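Local coordinates for prevent host death protein (Enterobacteria phage P1, PDB 3HS2), which neutralises the toxin Doc, which phosphorylates host EF-Tu, and acts as a DNA-binding transcription repressor, at the interface of chains A and B. Sequence-based numbering; all coordinates share one arbitrary frame. Chains: chain A/B, Prevent host death protein.

Contact 1 and contact 2 belong to the same two-fold symmetric interface of the Phd homodimer; the centres of their C-alpha atoms lie about 15 Å apart. They share no residue and use different elements. Contact 1 packs helix 6-11, strand 26-29 and A:Arg30 of chain A against helices 6-11 and 13-21 of chain B, mainly through apolar surfaces. Contact 2 pairs strand 36-40 and the start of helix 41-55 of chain A with strand 33-40 of chain B through backbone hydrogen bonds. Side-chain packing and intermolecular sheet pairing thus jointly hold the subunits, and symmetry repeats both with the chains exchanged.

Contact 1: the interface of chains A and B. Residues chain A 6, 9-10, 28, 30; chain B 10, 13-14, 17.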
# COMPACT_ATOMS: atom_id res chain seq x y z
N PHE A 6 12.41 -4.75 -8.75
CA PHE A 6 11.87 -5.67 -9.74
C PHE A 6 12.66 -6.97 -9.83
O PHE A 6 12.07 -8.05 -9.74
CB PHE A 6 11.82 -5.00 -11.11
CG PHE A 6 11.34 -5.91 -12.19
CD1 PHE A 6 9.99 -6.16 -12.34
CD2 PHE A 6 12.22 -6.51 -13.06
CE1 PHE A 6 9.53 -7.00 -13.33
CE2 PHE A 6 11.77 -7.35 -14.06
CZ PHE A 6 10.42 -7.59 -14.20
N ALA A 9 11.90 -9.18 -6.98
CA ALA A 9 10.54 -9.70 -7.02
C ALA A 9 10.46 -10.91 -7.94
O ALA A 9 9.86 -11.92 -7.60
CB ALA A 9 9.58 -8.61 -7.49
N ARG A 10 11.07 -10.79 -9.11
CA ARG A 10 10.98 -11.83 -10.14
C ARG A 10 11.75 -13.10 -9.76
O ARG A 10 11.36 -14.20 -10.14
CB ARG A 10 11.47 -11.28 -11.48
CG ARG A 10 11.09 -12.14 -12.67
N ILE A 28 6.63 -3.27 -4.78
CA ILE A 28 7.58 -3.56 -5.83
C ILE A 28 7.93 -2.25 -6.52
O ILE A 28 7.06 -1.54 -7.00
CB ILE A 28 6.98 -4.54 -6.86
CG1 ILE A 28 6.57 -5.84 -6.18
CG2 ILE A 28 7.98 -4.80 -7.98
CD1 ILE A 28 5.91 -6.83 -7.10
N ARG A 30 10.28 -0.06 -9.43
CA ARG A 30 10.91 -0.21 -10.73
C ARG A 30 11.59 1.09 -11.13
O ARG A 30 11.08 2.17 -10.86
CB ARG A 30 9.88 -0.60 -11.79
CG ARG A 30 9.49 -2.07 -11.76
CD ARG A 30 8.89 -2.50 -13.08
NE ARG A 30 7.62 -1.85 -13.35
CZ ARG A 30 6.99 -1.89 -14.52
NH1 ARG A 30 7.53 -2.55 -15.54
NH2 ARG A 30 5.83 -1.27 -14.68
N ARG B 10 5.34 -15.01 -13.13
CA ARG B 10 6.79 -15.05 -13.00
C ARG B 10 7.48 -14.86 -14.35
O ARG B 10 8.50 -14.18 -14.44
CB ARG B 10 7.22 -16.38 -12.37
CG ARG B 10 8.68 -16.42 -11.94
N LEU B 13 6.37 -11.03 -15.66
CA LEU B 13 6.22 -10.04 -14.60
C LEU B 13 6.27 -8.60 -15.10
O LEU B 13 5.50 -7.75 -14.65
CB LEU B 13 7.24 -10.26 -13.48
CG LEU B 13 6.96 -9.50 -12.18
CD1 LEU B 13 5.55 -9.78 -11.69
CD2 LEU B 13 7.98 -9.83 -11.10
N SER B 14 7.16 -8.32 -16.04
CA SER B 14 7.32 -6.96 -16.55
C SER B 14 6.03 -6.42 -17.18
O SER B 14 5.57 -5.34 -16.81
CB SER B 14 8.48 -6.89 -17.55
OG SER B 14 8.85 -5.55 -17.78
N LEU B 17 3.24 -5.78 -14.68
CA LEU B 17 3.41 -4.52 -13.97
C LEU B 17 3.03 -3.33 -14.85
O LEU B 17 2.50 -2.34 -14.37
CB LEU B 17 4.85 -4.38 -13.47
CG LEU B 17 5.28 -5.33 -12.34
CD1 LEU B 17 6.70 -5.06 -11.91
CD2 LEU B 17 4.35 -5.16 -11.17
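The guanidinium NH1 of A:Arg30 lies 3.6 Å from the carbonyl O of B:Ser14, long for a hydrogen bond, so any attraction there would be weak. The stronger evidence for contact is apolar: B:Leu17 CB sits 3.4 Å above the guanidinium plane of A:Arg30, over its centre, so the aliphatic group supports one face of the flat cation. The bend at chi3 (-66°) swings NE and the guanidinium over B:Leu17 CB, while A:Arg30 CD, before the turn, meets B:Leu17 CD1 at 3.6 Å.

That same methyl reaches the ring of A:Phe6, with A:Phe6 CD1 to B:Leu17 CD1 at 3.5 Å, while A:Ile28 CG2 approaches it more distantly. One leucine branch therefore links the phenylalanine, the isoleucine and the arginine stem. With chi1 at 178°, A:Phe6 carries its CG opposite the backbone N and turns ring atoms CD1 and CE1 towards both leucines, B:Leu13 lying off to one face; CE1 touches B:Leu13 CG at 3.8 Å, and CZ rests against the backbone N and the CB of B:Ser14. One turn earlier along helix 13-21, B:Leu13 sends CD2 to A:Arg10 CA at 3.7 Å, and A:Ala9 CB approaches the same methyl more distantly. A:Arg10 CG then meets the backbone O of B:Arg10, although both arginine side chains are incompletely modelled.

The patch places helices 6-11 and 13-21 of chain B against helix 6-11, strand 26-29 and the following A:Arg30 of chain A.

Contact 2: the interface of chains A and B. Residues chain A 39-41; chain B 35-37.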
# COMPACT_ATOMS: atom_id res chain seq x y z
N VAL A 39 -0.64 -7.72 -2.52
CA VAL A 39 -1.31 -7.96 -1.25
C VAL A 39 -2.32 -9.09 -1.43
O VAL A 39 -2.78 -9.34 -2.55
CB VAL A 39 -2.01 -6.68 -0.75
CG1 VAL A 39 -3.00 -6.17 -1.78
CG2 VAL A 39 -2.69 -6.91 0.59
N SER A 40 -2.67 -9.77 -0.34
CA SER A 40 -3.63 -10.85 -0.43
C SER A 40 -4.93 -10.33 -1.02
O SER A 40 -5.39 -9.24 -0.66
CB SER A 40 -3.89 -11.48 0.94
OG SER A 40 -5.08 -10.97 1.51
N LYS A 41 -5.52 -11.10 -1.92
CA LYS A 41 -6.75 -10.71 -2.58
C LYS A 41 -7.87 -10.47 -1.57
O LYS A 41 -8.65 -9.53 -1.70
CB LYS A 41 -7.18 -11.76 -3.59
CG LYS A 41 -8.44 -11.40 -4.36
CD LYS A 41 -9.06 -12.63 -4.99
CE LYS A 41 -10.34 -12.29 -5.74
NZ LYS A 41 -10.99 -13.49 -6.31
N PRO B 35 -5.16 -16.64 -3.19
CA PRO B 35 -4.78 -15.75 -4.29
C PRO B 35 -4.26 -14.40 -3.80
O PRO B 35 -4.72 -13.87 -2.78
CB PRO B 35 -6.08 -15.57 -5.08
CG PRO B 35 -7.16 -15.89 -4.12
CD PRO B 35 -6.62 -16.84 -3.11
N ALA B 36 -3.29 -13.85 -4.52
CA ALA B 36 -2.79 -12.52 -4.24
C ALA B 36 -3.27 -11.56 -5.31
O ALA B 36 -3.77 -11.98 -6.35
CB ALA B 36 -1.27 -12.53 -4.18
N VAL B 37 -3.14 -10.26 -5.04
CA VAL B 37 -3.48 -9.26 -6.04
C VAL B 37 -2.38 -8.22 -6.14
O VAL B 37 -1.74 -7.88 -5.15
CB VAL B 37 -4.82 -8.58 -5.71
CG1 VAL B 37 -4.65 -7.57 -4.60
CG2 VAL B 37 -5.38 -7.90 -6.95
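A:Val39 and B:Val37 form the small apolar centre of this antiparallel strand pairing, their CG1 methyls meeting at 3.6 Å. The two side chains lie side by side and point the same way, consistent with residues directly opposite each other in neighbouring strands. In both, CG1 stands between the backbone N and the carbonyl carbon; at B:Val37 (chi1 76°) this directs the methyl towards its counterpart.

Beneath the methyls, the two backbones exchange a reciprocal pair of hydrogen bonds. A:Val39 N donates to B:Val37 O at 2.9 Å, and B:Val37 N donates to A:Val39 O at 2.7 Å. This reciprocal pairing sets the register of the strands. Both donors approach nearly along the C=O axis of their acceptors. A:Ser40 and B:Ala36 form the next antiparallel bridge, and the strands thus join into one intermolecular sheet across the Phd homodimer.

At the rim, strand 36-40 of chain A passes directly into helix 41-55. The amide N of A:Lys41, at the first position of that helix, donates to B:Pro35 O over 3.0 Å. The bond is nearly straight at the hydrogen (166°), but its donor is tilted 27° from the carbonyl plane, unlike the end-on approach in the valine pair. The partner strand thereby engages a helix-start amide and ties the beginning of the C-terminal helix to the sheet. The lysine chain, extended beyond CG, crosses the proline at an oblique angle and meets its CG/CB corner, where A:Lys41 CD packs against B:Pro35 CG at 3.9 Å. Closer to the backbone, A:Lys41 CB lies 3.3 Å from B:Pro35 O, the same carbonyl oxygen that accepts the amide bond.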